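Local coordinates for protein beta-porphyranase A (Bacteroides plebeius, PDB 4AW7) that hydrolyses the sulfated red-seaweed polysaccharide porphyran at the 1,4 linkages between beta-D-galactose and alpha-L-galactose-6-sulfate, releasing mostly disaccharides, at residues K241-N246 / D398-N403; A249-V254 / L301-E306; A505-S510 / P521-N526; T528-P533 / I557-N562; V553-Q558 / M581-E586. All blocks are in the same frame, centred on the assembly; numbering follows the deposited sequence.

Contact 1: K241-N246 / D398-N403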
# COMPACT_ATOMS: atom_id res chain seq x y z
N LYS A 241 -12.64 8.78 -0.76
CA LYS A 241 -11.30 8.56 -0.23
C LYS A 241 -11.14 7.11 0.24
O LYS A 241 -11.92 6.60 1.09
CB LYS A 241 -10.97 9.45 0.96
N ARG A 242 -10.13 6.44 -0.28
CA ARG A 242 -9.66 5.19 0.29
C ARG A 242 -8.66 5.37 1.40
O ARG A 242 -8.53 4.48 2.26
CB ARG A 242 -9.16 4.24 -0.77
CG ARG A 242 -10.23 3.96 -1.82
CD ARG A 242 -9.86 2.73 -2.65
NE ARG A 242 -10.83 2.38 -3.68
CZ ARG A 242 -11.97 1.75 -3.48
NH1 ARG A 242 -12.27 1.35 -2.28
NH2 ARG A 242 -12.76 1.45 -4.49
N SER A 243 -7.94 6.48 1.41
CA SER A 243 -7.00 6.63 2.52
C SER A 243 -7.76 6.61 3.84
O SER A 243 -8.92 7.03 3.95
CB SER A 243 -6.10 7.76 2.37
OG SER A 243 -6.79 8.91 2.25
N GLY A 244 -7.10 6.05 4.84
CA GLY A 244 -7.77 5.78 6.10
C GLY A 244 -8.49 4.45 6.05
O GLY A 244 -8.01 3.47 5.50
N SER A 245 -9.67 4.41 6.68
CA SER A 245 -10.28 3.14 7.07
C SER A 245 -10.64 2.24 5.90
O SER A 245 -10.62 1.03 6.04
CB SER A 245 -11.50 3.35 7.96
OG SER A 245 -12.67 3.66 7.23
N ASN A 246 -11.00 2.80 4.73
CA ASN A 246 -11.36 1.92 3.62
C ASN A 246 -10.15 1.12 3.13
O ASN A 246 -10.25 -0.09 3.01
CB ASN A 246 -11.97 2.73 2.46
CG ASN A 246 -12.18 1.92 1.23
OD1 ASN A 246 -11.34 1.95 0.32
ND2 ASN A 246 -13.26 1.13 1.20
N ASP A 398 0.60 12.76 10.44
CA ASP A 398 -0.30 13.04 9.31
C ASP A 398 -1.72 13.21 9.82
O ASP A 398 -2.13 12.46 10.69
CB ASP A 398 -0.25 11.86 8.32
CG ASP A 398 -1.08 12.10 7.09
OD1 ASP A 398 -0.80 13.05 6.36
OD2 ASP A 398 -2.00 11.28 6.84
N ASN A 399 -2.45 14.15 9.29
CA ASN A 399 -3.84 14.39 9.72
C ASN A 399 -4.83 13.92 8.64
O ASN A 399 -4.93 14.56 7.59
CB ASN A 399 -4.05 15.87 10.04
CG ASN A 399 -5.44 16.19 10.57
OD1 ASN A 399 -6.26 15.30 10.73
ND2 ASN A 399 -5.68 17.45 10.87
N LEU A 400 -5.54 12.84 8.92
CA LEU A 400 -6.58 12.30 8.04
C LEU A 400 -7.93 13.00 8.18
O LEU A 400 -8.85 12.70 7.40
CB LEU A 400 -6.79 10.82 8.29
CG LEU A 400 -5.66 9.85 7.92
CD1 LEU A 400 -5.90 8.52 8.62
CD2 LEU A 400 -5.55 9.67 6.43
N ASP A 401 -8.09 13.84 9.19
CA ASP A 401 -9.38 14.49 9.48
C ASP A 401 -9.58 15.69 8.59
O ASP A 401 -8.67 16.17 7.92
CB ASP A 401 -9.42 14.94 10.95
CG ASP A 401 -10.80 15.23 11.48
OD1 ASP A 401 -11.82 14.73 10.98
OD2 ASP A 401 -10.86 16.00 12.45
N ASP A 402 -10.81 16.22 8.63
CA ASP A 402 -11.15 17.40 7.85
C ASP A 402 -11.12 18.70 8.66
O ASP A 402 -11.44 19.76 8.08
CB ASP A 402 -12.47 17.18 7.11
CG ASP A 402 -12.36 16.08 6.10
OD1 ASP A 402 -11.39 16.09 5.32
OD2 ASP A 402 -13.23 15.20 6.14
N ASN A 403 -10.73 18.61 9.93
CA ASN A 403 -10.48 19.79 10.76
C ASN A 403 -9.02 19.80 11.20
O ASN A 403 -8.43 18.74 11.39
CB ASN A 403 -11.38 19.79 12.00
CG ASN A 403 -12.81 20.23 11.70
OD1 ASN A 403 -13.03 21.01 10.79
ND2 ASN A 403 -13.74 19.85 12.53

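Contact 2: A249-V254 / L301-E306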
# COMPACT_ATOMS: atom_id res chain seq x y z
N ALA A 249 -9.36 -1.67 5.49
CA ALA A 249 -10.26 -2.82 5.30
C ALA A 249 -9.95 -3.59 4.03
O ALA A 249 -10.05 -4.81 4.01
CB ALA A 249 -11.73 -2.40 5.29
N VAL A 250 -9.65 -2.88 2.94
CA VAL A 250 -9.33 -3.52 1.67
C VAL A 250 -8.15 -4.48 1.84
O VAL A 250 -8.20 -5.64 1.39
CB VAL A 250 -9.03 -2.44 0.60
CG1 VAL A 250 -8.30 -3.05 -0.60
CG2 VAL A 250 -10.35 -1.77 0.16
N LEU A 251 -7.08 -3.99 2.47
CA LEU A 251 -5.90 -4.81 2.64
C LEU A 251 -6.06 -5.86 3.73
O LEU A 251 -5.60 -6.99 3.57
CB LEU A 251 -4.66 -3.92 2.88
CG LEU A 251 -4.34 -2.91 1.78
CD1 LEU A 251 -3.10 -2.13 2.18
CD2 LEU A 251 -4.18 -3.55 0.41
N ASP A 252 -6.76 -5.52 4.80
CA ASP A 252 -7.06 -6.52 5.82
C ASP A 252 -7.84 -7.70 5.25
O ASP A 252 -7.62 -8.83 5.68
CB ASP A 252 -7.85 -5.92 6.98
CG ASP A 252 -7.01 -5.20 8.01
OD1 ASP A 252 -5.83 -4.88 7.75
OD2 ASP A 252 -7.52 -4.97 9.15
N MET A 253 -8.74 -7.47 4.29
CA MET A 253 -9.51 -8.60 3.77
C MET A 253 -8.65 -9.59 3.01
O MET A 253 -8.84 -10.80 3.10
CB MET A 253 -10.67 -8.15 2.91
CG MET A 253 -11.74 -9.22 2.74
SD MET A 253 -13.27 -8.52 2.05
CE MET A 253 -14.37 -9.94 2.26
N VAL A 254 -7.72 -9.04 2.22
CA VAL A 254 -6.76 -9.90 1.49
C VAL A 254 -5.96 -10.76 2.48
O VAL A 254 -5.82 -11.96 2.29
CB VAL A 254 -5.87 -9.08 0.55
CG1 VAL A 254 -4.79 -9.92 -0.10
CG2 VAL A 254 -6.71 -8.35 -0.48
N LEU A 301 0.83 6.33 2.97
CA LEU A 301 2.15 5.90 3.39
C LEU A 301 2.14 5.37 4.81
O LEU A 301 2.76 4.37 5.11
CB LEU A 301 3.14 7.05 3.26
CG LEU A 301 4.57 6.82 3.72
CD1 LEU A 301 5.26 5.73 2.87
CD2 LEU A 301 5.34 8.13 3.65
N PHE A 302 1.44 6.04 5.71
CA PHE A 302 1.50 5.65 7.11
C PHE A 302 0.84 4.28 7.32
O PHE A 302 1.36 3.46 8.10
CB PHE A 302 0.82 6.70 8.01
CG PHE A 302 1.63 7.97 8.23
CD1 PHE A 302 1.86 8.89 7.21
CD2 PHE A 302 2.16 8.26 9.48
CE1 PHE A 302 2.60 10.02 7.41
CE2 PHE A 302 2.89 9.39 9.69
CZ PHE A 302 3.11 10.29 8.65
N ASN A 303 -0.27 4.00 6.63
CA ASN A 303 -0.93 2.68 6.59
C ASN A 303 0.11 1.65 6.18
O ASN A 303 0.32 0.62 6.82
CB ASN A 303 -2.12 2.79 5.57
CG ASN A 303 -2.81 1.47 5.20
OD1 ASN A 303 -2.31 0.36 5.47
ND2 ASN A 303 -4.00 1.57 4.55
N LEU A 304 0.77 1.92 5.06
CA LEU A 304 1.67 0.93 4.48
C LEU A 304 2.93 0.73 5.30
O LEU A 304 3.46 -0.38 5.35
CB LEU A 304 1.98 1.29 3.02
CG LEU A 304 0.78 1.43 2.10
CD1 LEU A 304 1.20 1.75 0.68
CD2 LEU A 304 -0.15 0.22 2.17
N MET A 305 3.43 1.77 5.99
CA MET A 305 4.54 1.60 6.92
C MET A 305 4.24 0.59 8.01
O MET A 305 5.09 -0.22 8.38
CB MET A 305 4.95 2.94 7.52
CG MET A 305 5.76 3.79 6.54
SD MET A 305 6.10 5.40 7.25
CE MET A 305 7.39 5.97 6.17
N GLU A 306 2.99 0.61 8.49
CA GLU A 306 2.54 -0.32 9.53
C GLU A 306 2.32 -1.73 9.00
O GLU A 306 2.01 -2.62 9.81
CB GLU A 306 1.25 0.19 10.14
CG GLU A 306 1.47 1.35 11.10
CD GLU A 306 2.23 0.94 12.35
OE1 GLU A 306 1.75 0.05 13.07
OE2 GLU A 306 3.31 1.48 12.63

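Contact 3: A505-S510 / P521-N526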
# COMPACT_ATOMS: atom_id res chain seq x y z
N ALA A 505 -3.21 -3.59 22.98
CA ALA A 505 -3.94 -4.46 22.08
C ALA A 505 -5.08 -3.72 21.46
O ALA A 505 -5.60 -2.73 22.01
CB ALA A 505 -4.43 -5.69 22.84
N SER A 506 -5.48 -4.21 20.29
CA SER A 506 -6.66 -3.67 19.62
C SER A 506 -7.28 -4.72 18.71
O SER A 506 -6.61 -5.65 18.26
CB SER A 506 -6.35 -2.44 18.82
OG SER A 506 -5.44 -2.77 17.81
N LEU A 507 -8.57 -4.53 18.45
CA LEU A 507 -9.28 -5.29 17.44
C LEU A 507 -9.40 -4.42 16.18
O LEU A 507 -9.84 -3.26 16.26
CB LEU A 507 -10.69 -5.62 17.96
CG LEU A 507 -11.66 -6.21 16.93
CD1 LEU A 507 -11.27 -7.59 16.48
CD2 LEU A 507 -13.07 -6.15 17.53
N ARG A 508 -9.01 -4.98 15.03
CA ARG A 508 -9.23 -4.33 13.73
C ARG A 508 -10.49 -4.96 13.16
O ARG A 508 -10.47 -6.08 12.64
CB ARG A 508 -8.05 -4.61 12.84
CG ARG A 508 -6.73 -4.08 13.35
CD ARG A 508 -5.57 -4.45 12.48
NE ARG A 508 -5.64 -3.93 11.11
CZ ARG A 508 -5.20 -2.76 10.72
NH1 ARG A 508 -4.63 -1.92 11.54
NH2 ARG A 508 -5.32 -2.47 9.43
N MET A 509 -11.61 -4.24 13.30
CA MET A 509 -12.93 -4.74 12.92
C MET A 509 -13.32 -4.12 11.59
O MET A 509 -13.58 -2.91 11.56
CB MET A 509 -13.93 -4.35 14.01
CG MET A 509 -15.36 -4.65 13.69
SD MET A 509 -16.57 -4.15 14.91
CE MET A 509 -16.44 -2.38 14.78
N SER A 510 -13.37 -4.93 10.54
CA SER A 510 -13.75 -4.43 9.22
C SER A 510 -15.17 -4.84 8.90
O SER A 510 -15.51 -6.03 9.03
CB SER A 510 -12.76 -4.86 8.14
OG SER A 510 -11.45 -4.32 8.32
N PRO A 521 -21.40 -1.95 17.31
CA PRO A 521 -21.79 -3.20 17.92
C PRO A 521 -21.35 -3.25 19.38
O PRO A 521 -20.48 -2.48 19.81
CB PRO A 521 -21.01 -4.25 17.13
CG PRO A 521 -19.76 -3.53 16.71
CD PRO A 521 -20.23 -2.12 16.42
N VAL A 522 -21.96 -4.16 20.13
CA VAL A 522 -21.38 -4.57 21.39
C VAL A 522 -20.21 -5.50 21.02
O VAL A 522 -20.36 -6.43 20.22
CB VAL A 522 -22.41 -5.28 22.28
CG1 VAL A 522 -21.70 -5.93 23.50
CG2 VAL A 522 -23.54 -4.30 22.70
N VAL A 523 -19.05 -5.25 21.66
CA VAL A 523 -17.84 -6.05 21.41
C VAL A 523 -17.35 -6.62 22.75
O VAL A 523 -17.14 -5.85 23.69
CB VAL A 523 -16.72 -5.22 20.77
CG1 VAL A 523 -15.40 -6.00 20.63
CG2 VAL A 523 -17.15 -4.66 19.41
N LYS A 524 -17.15 -7.93 22.77
CA LYS A 524 -16.63 -8.60 23.96
C LYS A 524 -15.33 -9.33 23.62
O LYS A 524 -15.25 -10.07 22.62
CB LYS A 524 -17.67 -9.59 24.51
CG LYS A 524 -18.95 -8.92 24.99
CD LYS A 524 -19.96 -9.90 25.61
CE LYS A 524 -21.20 -9.12 26.03
NZ LYS A 524 -22.04 -9.96 26.94
N ILE A 525 -14.33 -9.13 24.49
CA ILE A 525 -13.05 -9.80 24.36
C ILE A 525 -13.04 -10.86 25.48
O ILE A 525 -13.04 -10.49 26.67
CB ILE A 525 -11.85 -8.82 24.56
CG1 ILE A 525 -11.98 -7.60 23.63
CG2 ILE A 525 -10.54 -9.53 24.37
CD1 ILE A 525 -12.02 -7.87 22.13
N ASN A 526 -13.07 -12.13 25.11
CA ASN A 526 -13.17 -13.19 26.13
C ASN A 526 -14.27 -12.88 27.14
O ASN A 526 -14.09 -13.09 28.36
CB ASN A 526 -11.82 -13.39 26.81
CG ASN A 526 -10.75 -13.82 25.81
OD1 ASN A 526 -11.02 -14.68 24.95
ND2 ASN A 526 -9.56 -13.24 25.90

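Contact 4: T528-P533 / I557-N562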
# COMPACT_ATOMS: atom_id res chain seq x y z
N THR A 528 -15.61 -10.04 28.13
CA THR A 528 -15.61 -8.70 28.71
C THR A 528 -15.93 -7.65 27.65
O THR A 528 -15.22 -7.49 26.64
CB THR A 528 -14.24 -8.37 29.35
OG1 THR A 528 -14.00 -9.30 30.40
CG2 THR A 528 -14.21 -6.91 29.88
N ALA A 529 -17.02 -6.92 27.87
CA ALA A 529 -17.43 -5.86 26.95
C ALA A 529 -16.44 -4.72 27.02
O ALA A 529 -16.00 -4.32 28.09
CB ALA A 529 -18.86 -5.38 27.30
N VAL A 530 -16.07 -4.21 25.85
CA VAL A 530 -15.19 -3.07 25.73
C VAL A 530 -15.85 -1.96 24.90
O VAL A 530 -16.71 -2.23 24.10
CB VAL A 530 -13.84 -3.48 25.10
CG1 VAL A 530 -13.16 -4.53 25.97
CG2 VAL A 530 -14.01 -4.01 23.67
N SER A 531 -15.44 -0.73 25.18
CA SER A 531 -15.89 0.47 24.48
C SER A 531 -15.51 0.47 22.98
O SER A 531 -14.37 0.15 22.65
CB SER A 531 -15.23 1.66 25.19
OG SER A 531 -15.71 2.91 24.77
N VAL A 532 -16.47 0.74 22.10
CA VAL A 532 -16.20 0.90 20.66
C VAL A 532 -16.09 2.41 20.37
O VAL A 532 -17.00 3.18 20.62
CB VAL A 532 -17.28 0.25 19.74
CG1 VAL A 532 -17.02 0.56 18.29
CG2 VAL A 532 -17.39 -1.28 19.99
N PRO A 533 -14.97 2.85 19.80
CA PRO A 533 -14.84 4.27 19.47
C PRO A 533 -15.87 4.77 18.44
O PRO A 533 -16.33 4.02 17.57
CB PRO A 533 -13.43 4.36 18.88
CG PRO A 533 -12.73 3.16 19.34
CD PRO A 533 -13.76 2.09 19.47
N ILE A 557 -4.72 -4.98 27.03
CA ILE A 557 -4.05 -6.24 26.68
C ILE A 557 -4.25 -7.31 27.71
O ILE A 557 -4.21 -8.50 27.42
CB ILE A 557 -2.53 -6.01 26.46
CG1 ILE A 557 -1.90 -7.22 25.77
CG2 ILE A 557 -1.81 -5.63 27.78
CD1 ILE A 557 -0.39 -6.98 25.39
N GLN A 558 -4.47 -6.89 28.96
CA GLN A 558 -4.65 -7.79 30.06
C GLN A 558 -5.91 -8.66 29.92
O GLN A 558 -6.02 -9.72 30.54
CB GLN A 558 -4.56 -7.02 31.41
CG GLN A 558 -3.21 -6.17 31.62
CD GLN A 558 -1.96 -7.03 31.58
OE1 GLN A 558 -2.02 -8.23 31.82
NE2 GLN A 558 -0.78 -6.41 31.26
N LEU A 559 -6.83 -8.29 29.03
CA LEU A 559 -7.98 -9.14 28.71
C LEU A 559 -7.64 -10.35 27.87
O LEU A 559 -8.41 -11.29 27.77
CB LEU A 559 -9.08 -8.34 27.98
CG LEU A 559 -9.73 -7.22 28.79
CD1 LEU A 559 -10.71 -6.42 27.92
CD2 LEU A 559 -10.44 -7.77 30.03
N LEU A 560 -6.48 -10.33 27.21
CA LEU A 560 -6.06 -11.44 26.38
C LEU A 560 -5.37 -12.51 27.22
O LEU A 560 -4.62 -12.22 28.15
CB LEU A 560 -5.09 -10.99 25.28
CG LEU A 560 -5.69 -10.04 24.26
CD1 LEU A 560 -4.62 -9.57 23.30
CD2 LEU A 560 -6.87 -10.68 23.52
N LYS A 561 -5.60 -13.74 26.81
CA LYS A 561 -4.91 -14.90 27.38
C LYS A 561 -3.89 -15.47 26.42
O LYS A 561 -3.98 -15.28 25.19
CB LYS A 561 -5.91 -15.98 27.81
CG LYS A 561 -6.90 -15.47 28.90
CD LYS A 561 -6.11 -15.01 30.18
CE LYS A 561 -6.95 -14.73 31.40
NZ LYS A 561 -6.09 -14.20 32.54
N ASN A 562 -2.95 -16.24 26.94
CA ASN A 562 -2.02 -16.94 26.05
C ASN A 562 -2.72 -18.10 25.35
O ASN A 562 -3.38 -18.91 26.01
CB ASN A 562 -0.84 -17.45 26.87
CG ASN A 562 0.00 -16.33 27.41
OD1 ASN A 562 0.44 -15.45 26.65
ND2 ASN A 562 0.20 -16.29 28.72

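Contact 5: V553-Q558 / M581-E586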
# COMPACT_ATOMS: atom_id res chain seq x y z
N VAL A 553 -10.61 -0.97 17.61
CA VAL A 553 -11.20 -0.98 18.96
C VAL A 553 -10.06 -1.32 19.94
O VAL A 553 -9.77 -2.49 20.16
CB VAL A 553 -12.32 -2.00 19.04
CG1 VAL A 553 -12.93 -2.01 20.45
CG2 VAL A 553 -13.37 -1.75 17.96
N PRO A 554 -9.38 -0.27 20.47
CA PRO A 554 -8.34 -0.55 21.46
C PRO A 554 -8.91 -1.10 22.74
O PRO A 554 -10.02 -0.76 23.11
CB PRO A 554 -7.67 0.79 21.70
CG PRO A 554 -8.32 1.78 20.84
CD PRO A 554 -9.47 1.17 20.14
N PHE A 555 -8.17 -1.96 23.42
CA PHE A 555 -8.63 -2.47 24.70
C PHE A 555 -7.43 -2.90 25.52
O PHE A 555 -6.32 -3.01 25.02
CB PHE A 555 -9.65 -3.61 24.50
CG PHE A 555 -9.11 -4.81 23.79
CD1 PHE A 555 -8.40 -5.78 24.46
CD2 PHE A 555 -9.25 -4.95 22.40
CE1 PHE A 555 -7.88 -6.86 23.81
CE2 PHE A 555 -8.74 -6.03 21.76
CZ PHE A 555 -8.04 -7.00 22.44
N ASP A 556 -7.66 -3.17 26.79
CA ASP A 556 -6.57 -3.55 27.69
C ASP A 556 -6.02 -4.93 27.31
O ASP A 556 -6.73 -5.93 27.29
CB ASP A 556 -7.09 -3.54 29.14
CG ASP A 556 -5.98 -3.53 30.17
OD1 ASP A 556 -4.92 -4.09 29.93
OD2 ASP A 556 -6.24 -2.94 31.26
N ILE A 557 -4.72 -4.98 27.03
CA ILE A 557 -4.05 -6.24 26.68
C ILE A 557 -4.25 -7.31 27.71
O ILE A 557 -4.21 -8.50 27.42
CB ILE A 557 -2.53 -6.01 26.46
CG1 ILE A 557 -1.90 -7.22 25.77
CG2 ILE A 557 -1.81 -5.63 27.78
CD1 ILE A 557 -0.39 -6.98 25.39
N GLN A 558 -4.47 -6.89 28.96
CA GLN A 558 -4.65 -7.79 30.06
C GLN A 558 -5.91 -8.66 29.92
O GLN A 558 -6.02 -9.72 30.54
CB GLN A 558 -4.56 -7.02 31.41
CG GLN A 558 -3.21 -6.17 31.62
CD GLN A 558 -1.96 -7.03 31.58
OE1 GLN A 558 -2.02 -8.23 31.82
NE2 GLN A 558 -0.78 -6.41 31.26
N MET A 581 -11.77 -9.79 10.95
CA MET A 581 -11.50 -9.52 12.37
C MET A 581 -10.08 -9.96 12.63
O MET A 581 -9.74 -11.11 12.48
CB MET A 581 -12.49 -10.30 13.25
CG MET A 581 -13.94 -9.84 13.09
SD MET A 581 -14.32 -8.35 14.00
CE MET A 581 -14.63 -9.05 15.62
N ILE A 582 -9.26 -8.98 13.05
CA ILE A 582 -7.83 -9.21 13.27
C ILE A 582 -7.48 -8.62 14.63
O ILE A 582 -7.85 -7.48 14.92
CB ILE A 582 -6.99 -8.54 12.16
CG1 ILE A 582 -7.31 -9.18 10.80
CG2 ILE A 582 -5.47 -8.65 12.46
CD1 ILE A 582 -6.82 -8.41 9.59
N LEU A 583 -6.76 -9.38 15.47
CA LEU A 583 -6.28 -8.83 16.73
C LEU A 583 -4.84 -8.34 16.55
O LEU A 583 -4.00 -9.06 16.02
CB LEU A 583 -6.32 -9.86 17.87
CG LEU A 583 -7.70 -10.19 18.40
CD1 LEU A 583 -7.62 -11.32 19.40
CD2 LEU A 583 -8.32 -8.96 19.04
N GLN A 584 -4.57 -7.13 17.01
CA GLN A 584 -3.21 -6.57 17.00
C GLN A 584 -2.74 -6.51 18.45
O GLN A 584 -3.46 -6.00 19.30
CB GLN A 584 -3.17 -5.19 16.39
CG GLN A 584 -1.82 -4.55 16.67
CD GLN A 584 -1.60 -3.25 15.97
OE1 GLN A 584 -1.48 -3.24 14.75
NE2 GLN A 584 -1.47 -2.13 16.75
N VAL A 585 -1.58 -7.08 18.70
CA VAL A 585 -0.99 -7.11 20.05
C VAL A 585 0.41 -6.49 19.97
O VAL A 585 1.21 -6.89 19.14
CB VAL A 585 -0.92 -8.53 20.60
CG1 VAL A 585 -0.38 -8.52 22.02
CG2 VAL A 585 -2.29 -9.23 20.56
N GLU A 586 0.65 -5.50 20.81
CA GLU A 586 1.96 -4.91 20.92
C GLU A 586 2.49 -5.24 22.30
O GLU A 586 2.05 -4.69 23.32
CB GLU A 586 1.84 -3.45 20.67
CG GLU A 586 1.41 -3.13 19.25
CD GLU A 586 1.29 -1.65 19.07
OE1 GLU A 586 0.37 -1.05 19.66
OE2 GLU A 586 2.16 -1.06 18.43

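Contact 1: K241-N246 / D398-N403
L400 reaches over to the turn at S243 and G244, and its two methyl branches make the contact. CD1 lies 4.2 Å from G244 CA. CD2 comes to 4.4 Å from S243 OG, a loose approach without a hydrogen bond. L400 CG sits anti to the carbonyl carbon, chi1 -68°, which sends both branches at the turn. G244 meets them with bare backbone, at the N-cap position of helix 245-262. With phi at 85°, a CB there would jam against the carbonyl O of S243, and it would also come close to L400 CD1.

The polar groups work within each segment. N399 OD1 accepts the backbone N of D401 at 2.8 Å, with the donor above the carbonyl plane. This Asx turn shapes the loop around L400. On the other segment R242 NH1 donates to N246 OD1, which lies in the guanidinium plane.

L400 pairs by backbone with D381, a calcium ligand, and the ion lies about 6 Å from the L400 side chain. S243 and L400 both rest on H299 of helix 293-305. The contact thus brings the start of a barrel helix against the loop after strand 392-399, in the adjoining beta-sandwich.

Contact 2: A249-V254 / L301-E306
L251 and L304 meet through one methyl each, and this is the main apolar pair between the two helices. L251 CD1 lies 3.8 Å from L304 CD2. The two side chains cross at about a right angle. Both have CG anti to the carbonyl carbon, with chi1 -59° at L251 and -57° at L304, which carries one methyl of each in between the helices. The bond from CA to CB of L304 does not aim at the other helix, but its CD2 branch closes the distance. The same L251 CD1 also lies 4.2 Å from N303 OD1, a plain van der Waals approach. The nearest CA atoms, those of L251 and L304, are 9.7 Å apart.

These are consecutive helices outside the parallel barrel of the enzyme. The chain runs from helix 245-262 through strand 268-276 to helix 293-305. Both leucines also touch I270 of that strand, so they fill the wedge between helices and barrel wall.

The polar links run through a third party. R307 donates from NE to N303 OD1 and forms a salt bridge from NH1 to D252 OD1, so its guanidinium spans both helices. The other carboxylate oxygen of D252, OD2, pairs with R508 NE of the C-terminal sandwich. With two arginines at its carboxylate, D252 is likely to stay ionised.

Contact 3: A505-S510 / P521-N526
L507 and M509 of strand 503-514 face V523 and P521 across the interior of the C-terminal beta-sandwich. The contact consists of two apolar pairs. In the first, L507 and V523 reach for each other tip to tip, and L507 CD2 lies 3.9 Å from V523 CG1. At L507 the CG is anti to the backbone N, chi1 170°, which carries the leucine branches across to the valine.

In the second pair, M509 comes tip to tip with the proline ring. Its SD lies 3.7 Å from P521 CG. The chain runs extended as far as SD and then bends, chi3 68°. The bend lays CE beside the ring as well, 4.0 Å from P521 CG and 4.1 Å from P521 CD.

No hydrogen bond joins the two segments. The strands belong to different sheets, and the nearest CA atoms, of L507 and I525, are 9.1 Å apart. Each backbone bonds within its own sheet: L507 pairs with V553, and V523 with V530. In the shared core, M581 touches L507 and M509, and I569 touches M509 and V523.

The side chains between the core residues point outward. R508 turns to the barrel helices and makes a salt bridge to E248. V522 and K524 are exposed on the outer side of their strand. What holds the sheets together here is therefore dispersion and the burial of apolar surface. With no directional bond between the segments, the L507-V523 and M509-P521 pairs hold by fit of shape.

Contact 4: T528-P533 / I557-N562
T528 meets L559 with its methyl, and the two side chains cross at about a right angle. T528 CG2 lies 3.9 Å from L559 CD2 and 4.0 Å from L559 CD1. With OG1 beside the backbone N (chi1 -62°), CG2 is left anti to that N and turned at L559. The hydroxyl oxygen also borders the leucine, with T528 OG1 3.9 Å from L559 CD2. A529 points away to the exposed side.

V530 comes next and slides past L559 in the opposite direction. Its CG1 lies 3.7 Å from L559 CD1. That branch is shared by V530 CG1 and T528 CG2, while CD2 lies against T528. V530 also touches V553 and F555 of strand 546-555, in the facing sheet.

Segment 528-533 starts on the second strand of a beta hairpin. V530 N bonds to V523 O of the first strand, 522-525. Strand 528-530 lies at the margin of the four-stranded sheet of the C-terminal sandwich.

L559, on the other segment, is carried by a short 3-10 turn, in which L560 N bonds to I557 O. The carbonyl O of L559 accepts from N526 ND2, near the hairpin bend. An alanine in place of L559 would lose both methyl branches and is likely to leave T528 CG2 and V530 CG1 facing a gap at this partly exposed edge.

Contact 5: V553-Q558 / M581-E586
L583 offers its CD2 methyl to the ring of F555, and the two side chains cross at about a right angle. The methyl comes at the ring edge, near its plane. L583 CD2 lies 3.9 Å from F555 CZ and 4.0 Å from F555 CE2. F555 has its CG between the backbone N and the carbonyl carbon. This rotamer (chi1 62°) lays the ring face over A505 and points its CZ edge at L583.

V585 follows two residues on. Its CG1 lies 3.7 Å from I557 CD1, and these side chains also cross at about a right angle. I557 CD1 then touches the backbone of the next residue, 3.9 Å from E586 O. In the conformer given, the E586 carboxylate pairs with R30 and R504.

Near I557, D556 OD1 accepts the backbone N of Q558 at 3.0 Å, an Asx turn at the start of the 3-10 turn.

Strands 546-555 and 577-589 are not direct neighbours. Strand 503-514 runs between them and bonds to both. F555 and I557 thus bridge to L583 and V585 by van der Waals contacts alone, while backbone bonding is left to the strand between.

Contacts 1, 2, 3 and 5 are buried, and contact 4 is at the surface. Contacts 1 and 2 share helix 245-262: the first brings its start to a sandwich loop, the second packs its flank on the next barrel helix. Contacts 3, 4 and 5 lie together in the C-terminal sandwich. Contact 3 joins its two sheets, contact 5 spans one sheet over a middle strand, and contact 4 covers a sheet margin. Across every contact the touching is apolar or van der Waals. One salt bridge, D252 with R508, ties contact 2 to contact 3 and so links barrel and sandwich. Within the sandwich, backbone bonds connect contact 3 to contacts 4 and 5.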